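PDB 4GB7: 6-aminohexanoate-dimer hydrolase from Bacillus anthracis, which probably hydrolyses the amide bond of the 6-aminohexanoate dimer, a nylon by-product, with a serine beta-lactamase-like fold. Local coordinates for residues 146-151 against 327-332. Residues are numbered along the deposited sequence; the frame is centred on the assembly and turned at random.
Sequences TGAIIQ and QILPSS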
ATOM      1  N   THR A 146      -2.923  -4.577  -6.787  1.00 16.30           N
ATOM      2  CA  THR A 146      -3.687  -4.268  -7.990  1.00 17.94           C
ATOM      3  C   THR A 146      -2.776  -4.027  -9.174  1.00 15.39           C
ATOM      4  O   THR A 146      -3.006  -4.583 -10.271  1.00 17.35           O
ATOM      5  CB  THR A 146      -4.645  -3.090  -7.752  1.00 17.41           C
ATOM      6  OG1 THR A 146      -5.681  -3.535  -6.867  1.00 21.45           O
ATOM      7  CG2 THR A 146      -5.286  -2.570  -9.053  1.00 19.90           C
ATOM      8  N   GLY A 147      -1.734  -3.252  -8.992  1.00 18.41           N
ATOM      9  CA  GLY A 147      -0.761  -2.988 -10.071  1.00 18.83           C
ATOM     10  C   GLY A 147      -0.121  -4.268 -10.624  1.00 17.72           C
ATOM     11  O   GLY A 147      -0.003  -4.464 -11.833  1.00 17.68           O
ATOM     12  N   ALA A 148       0.287  -5.146  -9.726  1.00 17.15           N
ATOM     13  CA  ALA A 148       0.935  -6.402 -10.107  1.00 18.39           C
ATOM     14  C   ALA A 148       0.026  -7.272 -10.949  1.00 17.14           C
ATOM     15  O   ALA A 148       0.496  -7.867 -11.931  1.00 19.28           O
ATOM     16  CB  ALA A 148       1.372  -7.154  -8.867  1.00 17.34           C
ATOM     17  N   ILE A 149      -1.254  -7.356 -10.561  1.00 16.82           N
ATOM     18  CA  ILE A 149      -2.240  -8.183 -11.276  1.00 16.47           C
ATOM     19  C   ILE A 149      -2.557  -7.552 -12.616  1.00 16.89           C
ATOM     20  O   ILE A 149      -2.689  -8.288 -13.629  1.00 19.39           O
ATOM     21  CB  ILE A 149      -3.532  -8.479 -10.445  1.00 18.49           C
ATOM     22  CG1 ILE A 149      -3.122  -9.276  -9.178  1.00 20.98           C
ATOM     23  CG2 ILE A 149      -4.585  -9.235 -11.280  1.00 18.26           C
ATOM     24  CD1 ILE A 149      -4.159  -9.301  -8.069  1.00 25.00           C
ATOM     25  N   ILE A 150      -2.686  -6.225 -12.661  1.00 17.84           N
ATOM     26  CA  ILE A 150      -2.858  -5.565 -13.959  1.00 16.97           C
ATOM     27  C   ILE A 150      -1.727  -5.889 -14.943  1.00 18.05           C
ATOM     28  O   ILE A 150      -1.963  -6.252 -16.135  1.00 19.22           O
ATOM     29  CB  ILE A 150      -2.990  -4.040 -13.823  1.00 17.96           C
ATOM     30  CG1 ILE A 150      -4.385  -3.691 -13.241  1.00 16.97           C
ATOM     31  CG2 ILE A 150      -2.788  -3.348 -15.186  1.00 17.74           C
ATOM     32  CD1 ILE A 150      -5.617  -3.938 -14.118  1.00 18.93           C
ATOM     33  N   GLN A 151      -0.506  -5.828 -14.446  1.00 19.07           N
ATOM     34  CA  GLN A 151       0.680  -6.132 -15.278  1.00 18.45           C
ATOM     35  C   GLN A 151       0.641  -7.581 -15.765  1.00 18.40           C
ATOM     36  O   GLN A 151       0.939  -7.861 -16.945  1.00 20.57           O
ATOM     37  CB  GLN A 151       1.978  -5.864 -14.535  1.00 19.60           C
ATOM     38  CG  GLN A 151       3.211  -5.773 -15.437  1.00 20.88           C
ATOM     39  CD  GLN A 151       3.105  -4.599 -16.396  1.00 24.92           C
ATOM     40  OE1 GLN A 151       2.745  -3.480 -15.999  1.00 24.09           O
ATOM     41  NE2 GLN A 151       3.363  -4.849 -17.666  1.00 23.05           N
ATOM     42  N   GLN A 327       8.171 -17.987 -12.130  1.00 23.93           N
ATOM     43  CA  GLN A 327       7.807 -16.613 -12.348  1.00 21.90           C
ATOM     44  C   GLN A 327       6.368 -16.357 -11.866  1.00 21.01           C
ATOM     45  O   GLN A 327       5.413 -16.425 -12.607  1.00 24.98           O
ATOM     46  CB  GLN A 327       7.975 -16.281 -13.840  1.00 26.19           C
ATOM     47  CG  GLN A 327       8.205 -14.821 -14.105  1.00 27.04           C
ATOM     48  CD  GLN A 327       9.503 -14.312 -13.513  1.00 26.31           C
ATOM     49  OE1 GLN A 327      10.561 -14.934 -13.668  1.00 31.69           O
ATOM     50  NE2 GLN A 327       9.431 -13.158 -12.834  1.00 26.55           N
ATOM     51  N   ILE A 328       6.259 -16.006 -10.600  1.00 19.07           N
ATOM     52  CA  ILE A 328       4.991 -15.703  -9.958  1.00 17.65           C
ATOM     53  C   ILE A 328       4.367 -14.434 -10.517  1.00 21.04           C
ATOM     54  O   ILE A 328       3.136 -14.391 -10.775  1.00 21.92           O
ATOM     55  CB  ILE A 328       5.137 -15.581  -8.430  1.00 18.24           C
ATOM     56  CG1 ILE A 328       5.818 -16.821  -7.866  1.00 22.93           C
ATOM     57  CG2 ILE A 328       3.769 -15.365  -7.786  1.00 20.05           C
ATOM     58  CD1 ILE A 328       5.185 -18.131  -8.166  1.00 21.58           C
ATOM     59  N   LEU A 329       5.202 -13.411 -10.675  1.00 19.88           N
ATOM     60  CA  LEU A 329       4.793 -12.147 -11.218  1.00 19.87           C
ATOM     61  C   LEU A 329       5.774 -11.727 -12.303  1.00 20.27           C
ATOM     62  O   LEU A 329       6.898 -12.141 -12.318  1.00 22.09           O
ATOM     63  CB  LEU A 329       4.775 -11.100 -10.088  1.00 21.07           C
ATOM     64  CG  LEU A 329       3.623 -11.218  -9.075  1.00 19.19           C
ATOM     65  CD1 LEU A 329       3.826 -10.183  -7.987  1.00 20.98           C
ATOM     66  CD2 LEU A 329       2.263 -11.097  -9.722  1.00 21.28           C
ATOM     67  N   PRO A 330       5.314 -10.907 -13.263  1.00 20.90           N
ATOM     68  CA  PRO A 330       6.183 -10.479 -14.330  1.00 22.14           C
ATOM     69  C   PRO A 330       7.479  -9.827 -13.828  1.00 20.85           C
ATOM     70  O   PRO A 330       7.458  -8.950 -12.930  1.00 21.44           O
ATOM     71  CB  PRO A 330       5.318  -9.479 -15.111  1.00 24.71           C
ATOM     72  CG  PRO A 330       3.923  -9.845 -14.769  1.00 22.44           C
ATOM     73  CD  PRO A 330       3.958 -10.361 -13.382  1.00 20.33           C
ATOM     74  N   SER A 331       8.597 -10.239 -14.436  1.00 24.05           N
ATOM     75  CA  SER A 331       9.876  -9.620 -14.132  1.00 25.52           C
ATOM     76  C   SER A 331       9.872  -8.135 -14.567  1.00 23.46           C
ATOM     77  O   SER A 331      10.646  -7.336 -14.081  1.00 23.56           O
ATOM     78  CB  SER A 331      11.018 -10.388 -14.801  1.00 23.19           C
ATOM     79  OG  SER A 331      10.857 -10.338 -16.211  1.00 27.56           O
ATOM     80  N   SER A 332       9.011  -7.766 -15.492  1.00 21.22           N
ATOM     81  CA  SER A 332       8.924  -6.365 -15.926  1.00 21.85           C
ATOM     82  C   SER A 332       8.586  -5.372 -14.803  1.00 22.65           C
ATOM     83  O   SER A 332       8.932  -4.194 -14.920  1.00 23.94           O
ATOM     84  CB  SER A 332       7.888  -6.205 -17.041  1.00 23.79           C
ATOM     85  OG  SER A 332       6.568  -6.384 -16.545  1.00 23.93           O
TER
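The carboxamide of Gln151 has Ser332 OG obliquely above its plane, out past CD on the side away from OE1. The Pro330 ring turns its CG corner to Gln151 and also touches Ser152 and Glu155 of helix 143-155. Ser332 OG is 3.6 Å from Gln151 CG. Ser332 OG and Gln151 NE2 are not hydrogen-bonded to each other. Both instead bond to OE2 of Glu155, one turn further along the helix, so the two polar ends share one acceptor. Gln151 CG stands anti to the backbone N (chi1 -164°), and the chain then bends at chi2, which brings the amide beside Ser332. Pro330 CG is 4.1 Å from Gln151 C. Helix 143-155 begins at what looks like the SxxK motif of the serine beta-lactamase fold. The contact lies further along that helix, against the loop between strand 326-327 and helix 332-338. Earlier in the loop, Leu329 sets both methyls against Ala148 CB, with CD1 at 4.0 Å and CD2 at 4.1 Å. The side chain of Gln327, at the end of the strand, reaches forward: Gln327 NE2 donates to Leu329 O at 2.8 Å in a nearly straight bond (168°). Gln327 NE2 also bonds to Asn320 O.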